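PDB 2PH5: homospermidine synthase from Legionella pneumophila subsp. pneumophila str. Philadelphia 1, which binds NAD and probably catalyses the formation of the polyamine homospermidine from putrescine. Local coordinates for residues A158-V163 against I291-T296; V202-E207 against H318-P323; I111-E116 against A398-G403; A152-G157 against I415-E420. One frame throughout, in Å; residues are numbered along the deposited sequence.

Contact 1. Residues A158-V163 against I291-T296; sequences ANPGLV and ITHAET. With NAD (nicotinamide-adenine-dinucleotide), chain C.
N159, whose carbonyl oxygen lies against the H293 ring, also helps to grip the carboxamide oxygen O7N of NAD. Its backbone N donates to O7N at 2.8 Å in a nearly straight bond (167°), and two weak bonds to the same oxygen come from A158 N and from N159 ND2. CG of N159 lies between the backbone N and carbonyl carbon (chi1 65°), close to the N-H serving O7N. The other end of the amide is used too: NAD N7N donates to P160 O at 3.0 Å. Across the contact, P160 follows a cis peptide and its side chain crosses that of H293 at about a right angle, CD lying 3.8 Å from ND1. N159 O stands 3.4 Å from H293 CE1, oblique to the ring. P160 CB rests on the E295 chain, 3.4 Å from its CG. E295 OE2 lies near G161 N, but its placement is doubtful. G161 has backbone angles at which a CB would jam against P160 O. The segment leads into helix 158-176, and E295 into helix 295-302. A158 and N159 lean on L359 of strand 352-364, V163 on V205 of strand 202-213, and E295 on P418.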
# COMPACT_ATOMS: atom_id res chain seq x y z
N ALA A 158 -5.31 21.69 12.24
CA ALA A 158 -4.03 21.73 11.54
C ALA A 158 -4.38 22.00 10.07
O ALA A 158 -3.85 22.90 9.45
CB ALA A 158 -3.30 20.40 11.70
N ASN A 159 -5.28 21.19 9.51
CA ASN A 159 -5.72 21.43 8.15
C ASN A 159 -7.08 20.80 7.96
O ASN A 159 -7.24 19.58 8.06
CB ASN A 159 -4.73 20.91 7.08
CG ASN A 159 -4.58 19.42 7.09
OD1 ASN A 159 -4.18 18.83 6.09
ND2 ASN A 159 -4.88 18.80 8.23
N PRO A 160 -8.09 21.62 7.69
CA PRO A 160 -8.02 23.08 7.54
C PRO A 160 -7.57 23.80 8.81
O PRO A 160 -7.75 23.29 9.92
CB PRO A 160 -9.44 23.45 7.18
CG PRO A 160 -10.22 22.49 8.03
CD PRO A 160 -9.49 21.18 7.78
N GLY A 161 -7.01 25.00 8.64
CA GLY A 161 -6.58 25.78 9.79
C GLY A 161 -5.17 26.30 9.69
O GLY A 161 -4.89 27.28 9.00
N LEU A 162 -4.27 25.65 10.41
CA LEU A 162 -2.87 26.01 10.43
C LEU A 162 -2.33 26.17 9.02
O LEU A 162 -1.50 27.04 8.76
CB LEU A 162 -2.09 24.92 11.16
CG LEU A 162 -0.60 25.12 11.37
CD1 LEU A 162 -0.35 26.39 12.17
CD2 LEU A 162 -0.06 23.91 12.10
N VAL A 163 -2.82 25.34 8.11
CA VAL A 163 -2.39 25.34 6.72
C VAL A 163 -2.56 26.70 6.04
O VAL A 163 -1.70 27.15 5.28
CB VAL A 163 -3.12 24.21 5.94
CG1 VAL A 163 -3.36 24.61 4.48
CG2 VAL A 163 -2.27 22.96 5.99
N ILE A 291 -6.58 13.17 -1.37
CA ILE A 291 -7.68 13.18 -0.42
C ILE A 291 -8.34 14.54 -0.42
O ILE A 291 -7.68 15.57 -0.34
CB ILE A 291 -7.18 12.87 1.02
CG1 ILE A 291 -7.45 11.41 1.38
CG2 ILE A 291 -7.90 13.73 2.04
CD1 ILE A 291 -6.79 10.43 0.50
N THR A 292 -9.67 14.55 -0.47
CA THR A 292 -10.43 15.79 -0.49
C THR A 292 -10.43 16.52 0.86
O THR A 292 -10.12 15.93 1.89
CB THR A 292 -11.88 15.47 -0.87
OG1 THR A 292 -12.49 14.73 0.20
CG2 THR A 292 -11.93 14.62 -2.13
N HIS A 293 -10.77 17.81 0.84
CA HIS A 293 -10.87 18.59 2.09
C HIS A 293 -11.77 19.82 1.98
O HIS A 293 -12.25 20.17 0.89
CB HIS A 293 -9.50 19.00 2.61
CG HIS A 293 -9.09 18.28 3.87
ND1 HIS A 293 -9.72 18.49 5.08
CD2 HIS A 293 -8.12 17.37 4.10
CE1 HIS A 293 -9.15 17.74 6.00
NE2 HIS A 293 -8.18 17.04 5.44
N ALA A 294 -12.01 20.47 3.11
CA ALA A 294 -12.88 21.64 3.14
C ALA A 294 -12.19 22.92 2.69
O ALA A 294 -12.68 23.61 1.79
CB ALA A 294 -13.44 21.83 4.55
N GLU A 295 -11.05 23.21 3.30
CA GLU A 295 -10.29 24.41 3.00
C GLU A 295 -9.71 24.49 1.58
O GLU A 295 -8.79 25.27 1.32
CB GLU A 295 -9.15 24.58 4.02
CG GLU A 295 -9.20 25.89 4.81
CD GLU A 295 -8.04 26.06 5.79
OE1 GLU A 295 -7.96 27.12 6.43
OE2 GLU A 295 -7.22 25.13 5.91
N THR A 296 -10.24 23.68 0.67
CA THR A 296 -9.76 23.72 -0.71
C THR A 296 -10.46 24.86 -1.44
O THR A 296 -9.81 25.68 -2.08
CB THR A 296 -10.04 22.40 -1.46
OG1 THR A 296 -9.40 21.31 -0.78
CG2 THR A 296 -9.52 22.47 -2.88
PA NAD C . -13.72 11.13 17.22
O1A NAD C . -14.73 10.33 16.45
O2A NAD C . -12.50 10.43 17.72
O5B NAD C . -14.42 11.87 18.49
C5B NAD C . -15.64 12.58 18.33
C4B NAD C . -16.37 12.61 19.69
O4B NAD C . -17.59 13.28 19.46
C3B NAD C . -16.71 11.23 20.26
O3B NAD C . -16.19 11.10 21.58
C2B NAD C . -18.21 11.18 20.23
O2B NAD C . -18.80 10.42 21.26
C1B NAD C . -18.61 12.65 20.21
N9A NAD C . -19.88 12.96 19.53
C8A NAD C . -20.40 12.22 18.46
N7A NAD C . -21.74 12.13 18.52
C5A NAD C . -22.11 12.79 19.64
C6A NAD C . -23.37 13.03 20.21
N6A NAD C . -24.51 12.61 19.66
N1A NAD C . -23.40 13.75 21.39
C2A NAD C . -22.26 14.21 22.01
N3A NAD C . -21.01 14.00 21.47
C4A NAD C . -20.98 13.30 20.30
O3 NAD C . -13.25 12.27 16.23
PN NAD C . -12.27 13.53 16.38
O1N NAD C . -11.35 13.51 15.22
O2N NAD C . -11.69 13.50 17.77
O5D NAD C . -13.43 14.59 16.21
C5D NAD C . -13.28 15.99 16.20
C4D NAD C . -13.28 16.37 14.74
O4D NAD C . -12.13 17.14 14.47
C3D NAD C . -14.01 16.18 13.43
O3D NAD C . -15.10 17.09 13.29
C2D NAD C . -12.91 16.41 12.41
O2D NAD C . -13.38 16.78 11.15
C1D NAD C . -12.03 17.45 13.10
N1N NAD C . -10.58 17.39 12.81
C2N NAD C . -9.93 18.47 12.26
C3N NAD C . -8.54 18.36 12.03
C7N NAD C . -7.76 19.49 11.45
O7N NAD C . -6.41 19.29 11.28
N7N NAD C . -8.30 20.64 11.11
C4N NAD C . -7.82 17.17 12.37
C5N NAD C . -8.53 16.09 12.94
C6N NAD C . -9.89 16.18 13.16

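Contact 2. Residues V202-E207 against H318-P323; sequences VIHVAE and HYAYNP
H204 lies over one face of the H318 imidazole, its CD2 3.3 Å above that plane and offset toward the rim; the two side chains run side by side, with their rings oblique at 40°. The Y319 ring has Y321 CB over one face and V205 O and E207 OE1 at its edge. The Y321 ring carries P323 N over the centre of one face, and a water stands at its edge. Y319 OH donates to E207 OE1 at 2.6 Å from above the carboxylate plane. For E207, chi1 178° puts CG anti to the backbone N; the extended chain then lies alongside Y321, CD 3.6 Å from CE2. The water lies 2.7 Å from Y321 OH, which also bonds W226. V205 CB meets Y319 CD2 at 3.6 Å. Behind them is a parallel ladder of the mixed sheet in the saccharopine dehydrogenase C-terminal region: V205 N to H318 O, A320 N to V205 O at 3.0 Å, a weak bond from E207 N to A320 O, and N322 N to E207 O. Strand 352-364 flanks strand 202-213. Helix 158-176 packs on V205 and Y319, whereas strand 275-278 packs on A206, H318 and A320 of the opposite face.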
# COMPACT_ATOMS: atom_id res chain seq x y z
N VAL A 202 0.41 26.74 -8.52
CA VAL A 202 -0.24 25.67 -7.78
C VAL A 202 0.27 25.57 -6.34
O VAL A 202 1.47 25.71 -6.07
CB VAL A 202 -0.06 24.31 -8.51
CG1 VAL A 202 1.40 24.10 -8.87
CG2 VAL A 202 -0.55 23.15 -7.64
N ILE A 203 -0.66 25.35 -5.42
CA ILE A 203 -0.37 25.20 -4.00
C ILE A 203 -0.83 23.82 -3.52
O ILE A 203 -1.98 23.45 -3.73
CB ILE A 203 -1.12 26.25 -3.14
CG1 ILE A 203 -0.60 27.66 -3.42
CG2 ILE A 203 -0.96 25.91 -1.67
CD1 ILE A 203 -1.23 28.73 -2.51
N HIS A 204 0.06 23.08 -2.88
CA HIS A 204 -0.29 21.77 -2.35
C HIS A 204 -0.22 21.79 -0.83
O HIS A 204 0.58 22.53 -0.25
CB HIS A 204 0.68 20.67 -2.81
CG HIS A 204 0.49 20.22 -4.22
ND1 HIS A 204 1.37 19.35 -4.84
CD2 HIS A 204 -0.46 20.51 -5.14
CE1 HIS A 204 0.96 19.12 -6.08
NE2 HIS A 204 -0.14 19.82 -6.28
N VAL A 205 -1.06 20.98 -0.20
CA VAL A 205 -1.01 20.81 1.24
C VAL A 205 -0.30 19.47 1.18
O VAL A 205 -0.92 18.44 0.89
CB VAL A 205 -2.41 20.65 1.88
CG1 VAL A 205 -2.26 20.35 3.36
CG2 VAL A 205 -3.22 21.94 1.69
N ALA A 206 1.02 19.50 1.37
CA ALA A 206 1.83 18.30 1.30
C ALA A 206 2.19 17.81 2.69
O ALA A 206 2.89 18.49 3.44
CB ALA A 206 3.09 18.57 0.49
N GLU A 207 1.70 16.62 3.02
CA GLU A 207 1.95 16.02 4.32
C GLU A 207 2.42 14.59 4.15
O GLU A 207 1.96 13.87 3.26
CB GLU A 207 0.69 16.05 5.19
CG GLU A 207 0.84 15.40 6.56
CD GLU A 207 -0.45 15.39 7.37
OE1 GLU A 207 -1.42 16.07 6.95
OE2 GLU A 207 -0.51 14.72 8.43
N HIS A 318 -5.06 21.72 -3.96
CA HIS A 318 -5.55 20.42 -3.56
C HIS A 318 -4.58 19.79 -2.56
O HIS A 318 -3.48 20.30 -2.33
CB HIS A 318 -5.77 19.50 -4.78
CG HIS A 318 -4.51 19.07 -5.47
ND1 HIS A 318 -3.62 18.19 -4.89
CD2 HIS A 318 -4.04 19.34 -6.70
CE1 HIS A 318 -2.64 17.94 -5.75
NE2 HIS A 318 -2.88 18.63 -6.86
N TYR A 319 -5.00 18.67 -1.98
CA TYR A 319 -4.26 17.94 -0.96
C TYR A 319 -3.43 16.79 -1.58
O TYR A 319 -3.88 16.11 -2.50
CB TYR A 319 -5.28 17.41 0.06
CG TYR A 319 -4.75 16.96 1.42
CD1 TYR A 319 -5.57 16.25 2.31
CD2 TYR A 319 -3.44 17.25 1.82
CE1 TYR A 319 -5.08 15.82 3.56
CE2 TYR A 319 -2.95 16.83 3.05
CZ TYR A 319 -3.77 16.12 3.92
OH TYR A 319 -3.28 15.73 5.15
N ALA A 320 -2.20 16.61 -1.09
CA ALA A 320 -1.29 15.54 -1.53
C ALA A 320 -0.87 14.85 -0.23
O ALA A 320 0.17 15.18 0.36
CB ALA A 320 -0.06 16.14 -2.23
N TYR A 321 -1.69 13.91 0.22
CA TYR A 321 -1.48 13.20 1.48
C TYR A 321 -0.86 11.82 1.40
O TYR A 321 -1.21 11.01 0.55
CB TYR A 321 -2.83 13.07 2.21
CG TYR A 321 -2.77 12.49 3.61
CD1 TYR A 321 -3.76 11.62 4.06
CD2 TYR A 321 -1.78 12.88 4.52
CE1 TYR A 321 -3.77 11.15 5.37
CE2 TYR A 321 -1.79 12.42 5.84
CZ TYR A 321 -2.79 11.55 6.26
OH TYR A 321 -2.82 11.10 7.56
N ASN A 322 0.04 11.55 2.33
CA ASN A 322 0.69 10.26 2.43
C ASN A 322 0.64 9.95 3.92
O ASN A 322 1.45 10.45 4.70
CB ASN A 322 2.13 10.33 1.95
CG ASN A 322 2.76 8.96 1.81
OD1 ASN A 322 3.97 8.84 1.63
ND2 ASN A 322 1.95 7.92 1.89
N PRO A 323 -0.35 9.12 4.33
CA PRO A 323 -0.55 8.73 5.73
C PRO A 323 0.56 7.82 6.26
O PRO A 323 1.49 7.46 5.54
CB PRO A 323 -1.90 8.04 5.69
CG PRO A 323 -1.85 7.34 4.38
CD PRO A 323 -1.28 8.40 3.45
O HOH W 1 -1.16 12.34 9.28

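Contact 3. Residues I111-E116 against A398-G403; sequences INAATE and ASMISG. With NAD (nicotinamide-adenine-dinucleotide), chain C.
M400 of helix 391-408 brings its side chain onto I111, N112 and A113, on strand 109-112 and the loop that follows, at the parallel sheet of the Rossmann-type NAD-binding domain. The contact between the segments is apolar. M400 is modelled as selenomethionine, and its chain bends at chi2 and again at chi3 (85°), the second bend placing the methyl CE against the strand. CE lies 3.4 Å from N112 C, so the methyl group sits on the peptide link between N112 and A113. It also touches side chains, at 3.8 Å from I111 CG1 and at an equal 3.8 Å from A113 CB. CG1 of I111 is anti to the backbone N (chi1 -175°), and CD1 lies against the helix backbone near M400 O, 4.0 Å from G403 C. G403 has no side chain at this point; a CB would point toward the strand and come tightly against I111 CD1.

Contacts with the cofactor come from the loop that follows the strand. A113 O approaches NAD C2N of the nicotinamide ring at 3.3 Å, and A114 CB lies 3.1 Å from the ribose oxygen O2D. M400 also packs on V24, a residue of the NAD site at the start of helix 23-35, so it joins two parts of the nucleotide-binding fold.

The two segments share no polar bond; N112 bonds L153 and H156 through its backbone, and E116 N bonds S96 OG. In the helix, A398 O accepts from S402 N and, on the opposite face of its carbonyl plane, from S402 OG at 2.7 Å.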
# COMPACT_ATOMS: atom_id res chain seq x y z
N ILE A 111 -15.54 27.54 18.84
CA ILE A 111 -14.49 27.14 17.90
C ILE A 111 -14.72 25.68 17.49
O ILE A 111 -15.37 24.94 18.21
CB ILE A 111 -13.08 27.23 18.54
CG1 ILE A 111 -12.01 26.92 17.49
CG2 ILE A 111 -12.92 26.19 19.64
CD1 ILE A 111 -10.61 27.22 17.95
N ASN A 112 -14.22 25.30 16.32
CA ASN A 112 -14.33 23.92 15.87
C ASN A 112 -13.18 23.64 14.93
O ASN A 112 -12.54 24.57 14.42
CB ASN A 112 -15.69 23.61 15.20
CG ASN A 112 -15.81 24.14 13.77
OD1 ASN A 112 -16.84 23.96 13.12
ND2 ASN A 112 -14.76 24.78 13.27
N ALA A 113 -12.91 22.36 14.71
CA ALA A 113 -11.84 21.97 13.80
C ALA A 113 -12.46 21.54 12.47
O ALA A 113 -11.74 21.17 11.54
CB ALA A 113 -11.03 20.84 14.43
N ALA A 114 -13.79 21.59 12.37
CA ALA A 114 -14.48 21.23 11.13
C ALA A 114 -15.99 21.44 11.21
O ALA A 114 -16.61 21.19 12.25
CB ALA A 114 -14.17 19.77 10.74
N THR A 115 -16.59 21.91 10.12
CA THR A 115 -18.03 22.14 10.09
C THR A 115 -18.76 20.83 9.88
O THR A 115 -18.49 20.10 8.94
CB THR A 115 -18.41 23.14 8.98
OG1 THR A 115 -17.89 24.44 9.32
CG2 THR A 115 -19.92 23.23 8.83
N GLU A 116 -19.69 20.53 10.78
CA GLU A 116 -20.45 19.28 10.71
C GLU A 116 -21.96 19.50 10.81
O GLU A 116 -22.42 20.47 11.42
CB GLU A 116 -20.00 18.35 11.85
CG GLU A 116 -18.56 17.90 11.77
CD GLU A 116 -18.38 16.68 10.89
OE1 GLU A 116 -19.14 15.71 11.06
OE2 GLU A 116 -17.47 16.70 10.02
N ALA A 398 -2.38 22.11 18.71
CA ALA A 398 -1.53 23.29 18.83
C ALA A 398 -2.27 24.44 18.15
O ALA A 398 -2.37 25.55 18.70
CB ALA A 398 -0.17 23.04 18.17
N SER A 399 -2.82 24.16 16.97
CA SER A 399 -3.57 25.15 16.20
C SER A 399 -4.84 25.61 16.93
O SER A 399 -5.16 26.80 16.97
CB SER A 399 -3.95 24.57 14.84
OG SER A 399 -2.81 23.98 14.23
N MSE A 400 -5.55 24.65 17.51
CA MSE A 400 -6.77 24.95 18.23
C MSE A 400 -6.55 25.81 19.47
O MSE A 400 -7.24 26.81 19.66
CB MSE A 400 -7.48 23.67 18.63
CG MSE A 400 -7.87 22.83 17.44
SE MSE A 400 -9.51 21.92 17.78
CE MSE A 400 -10.72 23.33 17.25
N ILE A 401 -5.59 25.42 20.30
CA ILE A 401 -5.31 26.18 21.51
C ILE A 401 -4.91 27.60 21.09
O ILE A 401 -5.20 28.55 21.81
CB ILE A 401 -4.16 25.53 22.37
CG1 ILE A 401 -4.19 26.07 23.80
CG2 ILE A 401 -2.79 25.86 21.78
CD1 ILE A 401 -5.44 25.74 24.60
N SER A 402 -4.27 27.75 19.93
CA SER A 402 -3.88 29.08 19.47
C SER A 402 -5.14 29.83 19.06
O SER A 402 -5.33 30.99 19.43
CB SER A 402 -2.94 29.01 18.26
OG SER A 402 -1.80 28.23 18.51
N GLY A 403 -5.99 29.16 18.29
CA GLY A 403 -7.24 29.76 17.85
C GLY A 403 -8.12 30.14 19.03
O GLY A 403 -8.78 31.18 19.02
PA NAD C . -13.72 11.13 17.22
O1A NAD C . -14.73 10.33 16.45
O2A NAD C . -12.50 10.43 17.72
O5B NAD C . -14.42 11.87 18.49
C5B NAD C . -15.64 12.58 18.33
C4B NAD C . -16.37 12.61 19.69
O4B NAD C . -17.59 13.28 19.46
C3B NAD C . -16.71 11.23 20.26
O3B NAD C . -16.19 11.10 21.58
C2B NAD C . -18.21 11.18 20.23
O2B NAD C . -18.80 10.42 21.26
C1B NAD C . -18.61 12.65 20.21
N9A NAD C . -19.88 12.96 19.53
C8A NAD C . -20.40 12.22 18.46
N7A NAD C . -21.74 12.13 18.52
C5A NAD C . -22.11 12.79 19.64
C6A NAD C . -23.37 13.03 20.21
N6A NAD C . -24.51 12.61 19.66
N1A NAD C . -23.40 13.75 21.39
C2A NAD C . -22.26 14.21 22.01
N3A NAD C . -21.01 14.00 21.47
C4A NAD C . -20.98 13.30 20.30
O3 NAD C . -13.25 12.27 16.23
PN NAD C . -12.27 13.53 16.38
O1N NAD C . -11.35 13.51 15.22
O2N NAD C . -11.69 13.50 17.77
O5D NAD C . -13.43 14.59 16.21
C5D NAD C . -13.28 15.99 16.20
C4D NAD C . -13.28 16.37 14.74
O4D NAD C . -12.13 17.14 14.47
C3D NAD C . -14.01 16.18 13.43
O3D NAD C . -15.10 17.09 13.29
C2D NAD C . -12.91 16.41 12.41
O2D NAD C . -13.38 16.78 11.15
C1D NAD C . -12.03 17.45 13.10
N1N NAD C . -10.58 17.39 12.81
C2N NAD C . -9.93 18.47 12.26
C3N NAD C . -8.54 18.36 12.03
C7N NAD C . -7.76 19.49 11.45
O7N NAD C . -6.41 19.29 11.28
N7N NAD C . -8.30 20.64 11.11
C4N NAD C . -7.82 17.17 12.37
C5N NAD C . -8.53 16.09 12.94
C6N NAD C . -9.89 16.18 13.16

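Contact 4. Residues A152-G157 against I415-E420; sequences ALITHG and IVEPEE. With NAD (nicotinamide-adenine-dinucleotide), chain C.
A152 and L153 pair with I415 and V416 as parallel strands at the edge of the Rossmann-type sheet, where strand 415-416 is the outermost within the chain. V416 N donates to A152 O at 2.9 Å from above the carbonyl plane. I154 N then reaches V416 O at 3.0 Å, nearly along the C=O axis (177°). Around this ladder the side chains cross: L153 CD1 meets V416 CG2 at 3.4 Å. I154 CG1 sits between the backbone N and carbonyl carbon (chi1 58°), and CD1 touches E417 CG at 3.5 Å. P418 packs beyond E417, its CD 3.2 Å from I154 O and its CB beside H156 ND1, the two side chains sliding past each other in opposite directions.

A second shell positions these groups. T155 OG1 donates to I154 O from above its plane. L153 CD2 lies over one face of the H156 ring, 3.5 Å above the plane, and H165 meets that ring as well. E417 N donates to E420 OE1 at 2.7 Å, tying down the 3-10 turn, while E417 OE1 forms a salt bridge with R138. On the cofactor side, G157 occupies the N-cap of helix 158-176, and its CA comes to 3.0 Å from NAD N7N.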
# COMPACT_ATOMS: atom_id res chain seq x y z
N ALA A 152 -16.93 33.11 16.41
CA ALA A 152 -17.05 31.69 16.19
C ALA A 152 -16.02 31.32 15.13
O ALA A 152 -16.26 31.50 13.93
CB ALA A 152 -18.46 31.35 15.71
N LEU A 153 -14.86 30.84 15.58
CA LEU A 153 -13.77 30.44 14.70
C LEU A 153 -14.04 29.05 14.17
O LEU A 153 -14.12 28.09 14.94
CB LEU A 153 -12.44 30.45 15.47
CG LEU A 153 -11.14 30.35 14.66
CD1 LEU A 153 -11.04 31.54 13.72
CD2 LEU A 153 -9.94 30.30 15.59
N ILE A 154 -14.18 28.92 12.86
CA ILE A 154 -14.48 27.62 12.26
C ILE A 154 -13.33 26.97 11.52
O ILE A 154 -12.39 27.64 11.09
CB ILE A 154 -15.70 27.73 11.32
CG1 ILE A 154 -15.41 28.76 10.22
CG2 ILE A 154 -16.93 28.12 12.11
CD1 ILE A 154 -16.53 28.92 9.20
N THR A 155 -13.42 25.65 11.37
CA THR A 155 -12.41 24.85 10.68
C THR A 155 -11.00 25.31 11.00
O THR A 155 -10.20 25.54 10.10
CB THR A 155 -12.60 24.91 9.15
OG1 THR A 155 -12.58 26.27 8.72
CG2 THR A 155 -13.94 24.28 8.75
N HIS A 156 -10.70 25.43 12.29
CA HIS A 156 -9.38 25.88 12.70
C HIS A 156 -8.57 24.79 13.37
O HIS A 156 -8.31 24.84 14.57
CB HIS A 156 -9.49 27.09 13.63
CG HIS A 156 -8.19 27.78 13.87
ND1 HIS A 156 -7.75 28.83 13.08
CD2 HIS A 156 -7.20 27.54 14.76
CE1 HIS A 156 -6.54 29.19 13.48
NE2 HIS A 156 -6.19 28.43 14.49
N GLY A 157 -8.17 23.79 12.59
CA GLY A 157 -7.36 22.70 13.11
C GLY A 157 -6.02 22.80 12.40
O GLY A 157 -5.64 23.90 11.99
N ILE A 415 -18.85 35.04 12.93
CA ILE A 415 -18.33 33.83 12.34
C ILE A 415 -17.09 34.16 11.53
O ILE A 415 -17.14 34.96 10.60
CB ILE A 415 -19.39 33.17 11.44
CG1 ILE A 415 -20.51 32.57 12.31
CG2 ILE A 415 -18.76 32.10 10.60
CD1 ILE A 415 -21.47 31.66 11.54
N VAL A 416 -15.95 33.56 11.88
CA VAL A 416 -14.72 33.84 11.15
C VAL A 416 -13.99 32.57 10.71
O VAL A 416 -14.07 31.54 11.37
CB VAL A 416 -13.76 34.72 11.98
CG1 VAL A 416 -14.43 36.04 12.33
CG2 VAL A 416 -13.35 34.01 13.25
N GLU A 417 -13.30 32.65 9.58
CA GLU A 417 -12.54 31.51 9.07
C GLU A 417 -11.06 31.79 9.27
O GLU A 417 -10.64 32.94 9.34
CB GLU A 417 -12.83 31.29 7.59
CG GLU A 417 -14.24 30.82 7.35
CD GLU A 417 -14.52 30.49 5.91
OE1 GLU A 417 -14.38 31.39 5.05
OE2 GLU A 417 -14.86 29.32 5.63
N PRO A 418 -10.24 30.73 9.36
CA PRO A 418 -8.80 30.94 9.57
C PRO A 418 -8.14 31.94 8.62
O PRO A 418 -7.17 32.59 9.00
CB PRO A 418 -8.23 29.52 9.48
CG PRO A 418 -9.23 28.78 8.64
CD PRO A 418 -10.54 29.30 9.15
N GLU A 419 -8.66 32.08 7.40
CA GLU A 419 -8.09 33.02 6.44
C GLU A 419 -8.20 34.47 6.91
O GLU A 419 -7.41 35.32 6.51
CB GLU A 419 -8.77 32.90 5.07
CG GLU A 419 -8.38 31.64 4.30
CD GLU A 419 -9.24 30.45 4.66
OE1 GLU A 419 -9.64 30.34 5.84
OE2 GLU A 419 -9.49 29.62 3.77
N GLU A 420 -9.19 34.74 7.76
CA GLU A 420 -9.41 36.08 8.29
C GLU A 420 -8.61 36.35 9.57
O GLU A 420 -8.77 37.41 10.19
CB GLU A 420 -10.89 36.28 8.57
CG GLU A 420 -11.77 36.24 7.34
CD GLU A 420 -13.23 36.02 7.70
OE1 GLU A 420 -13.60 34.86 7.99
OE2 GLU A 420 -14.00 37.00 7.72
PA NAD C . -13.72 11.13 17.22
O1A NAD C . -14.73 10.33 16.45
O2A NAD C . -12.50 10.43 17.72
O5B NAD C . -14.42 11.87 18.49
C5B NAD C . -15.64 12.58 18.33
C4B NAD C . -16.37 12.61 19.69
O4B NAD C . -17.59 13.28 19.46
C3B NAD C . -16.71 11.23 20.26
O3B NAD C . -16.19 11.10 21.58
C2B NAD C . -18.21 11.18 20.23
O2B NAD C . -18.80 10.42 21.26
C1B NAD C . -18.61 12.65 20.21
N9A NAD C . -19.88 12.96 19.53
C8A NAD C . -20.40 12.22 18.46
N7A NAD C . -21.74 12.13 18.52
C5A NAD C . -22.11 12.79 19.64
C6A NAD C . -23.37 13.03 20.21
N6A NAD C . -24.51 12.61 19.66
N1A NAD C . -23.40 13.75 21.39
C2A NAD C . -22.26 14.21 22.01
N3A NAD C . -21.01 14.00 21.47
C4A NAD C . -20.98 13.30 20.30
O3 NAD C . -13.25 12.27 16.23
PN NAD C . -12.27 13.53 16.38
O1N NAD C . -11.35 13.51 15.22
O2N NAD C . -11.69 13.50 17.77
O5D NAD C . -13.43 14.59 16.21
C5D NAD C . -13.28 15.99 16.20
C4D NAD C . -13.28 16.37 14.74
O4D NAD C . -12.13 17.14 14.47
C3D NAD C . -14.01 16.18 13.43
O3D NAD C . -15.10 17.09 13.29
C2D NAD C . -12.91 16.41 12.41
O2D NAD C . -13.38 16.78 11.15
C1D NAD C . -12.03 17.45 13.10
N1N NAD C . -10.58 17.39 12.81
C2N NAD C . -9.93 18.47 12.26
C3N NAD C . -8.54 18.36 12.03
C7N NAD C . -7.76 19.49 11.45
O7N NAD C . -6.41 19.29 11.28
N7N NAD C . -8.30 20.64 11.11
C4N NAD C . -7.82 17.17 12.37
C5N NAD C . -8.53 16.09 12.94
C6N NAD C . -9.89 16.18 13.16

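Overall arrangement
All four contacts are buried; the centre of contact 1 lies about 3 Å from the centre of the chain, the nearest of the four. Contacts 3 and 4 reach neighbouring strands of one parallel sheet, 109-112 and 152-153, and are joined through it. Contact 2 belongs to the separate mixed sheet and touches neither of them; its nearest atoms are about 10 Å from contact 4. Contact 1 bridges the two regions, with H293 against Y319 on one side and L162 N probably bonded to G157 O on the other. Backbone ladders dominate contacts 2 and 4, apolar packing contact 3, and cofactor-directed amides contact 1.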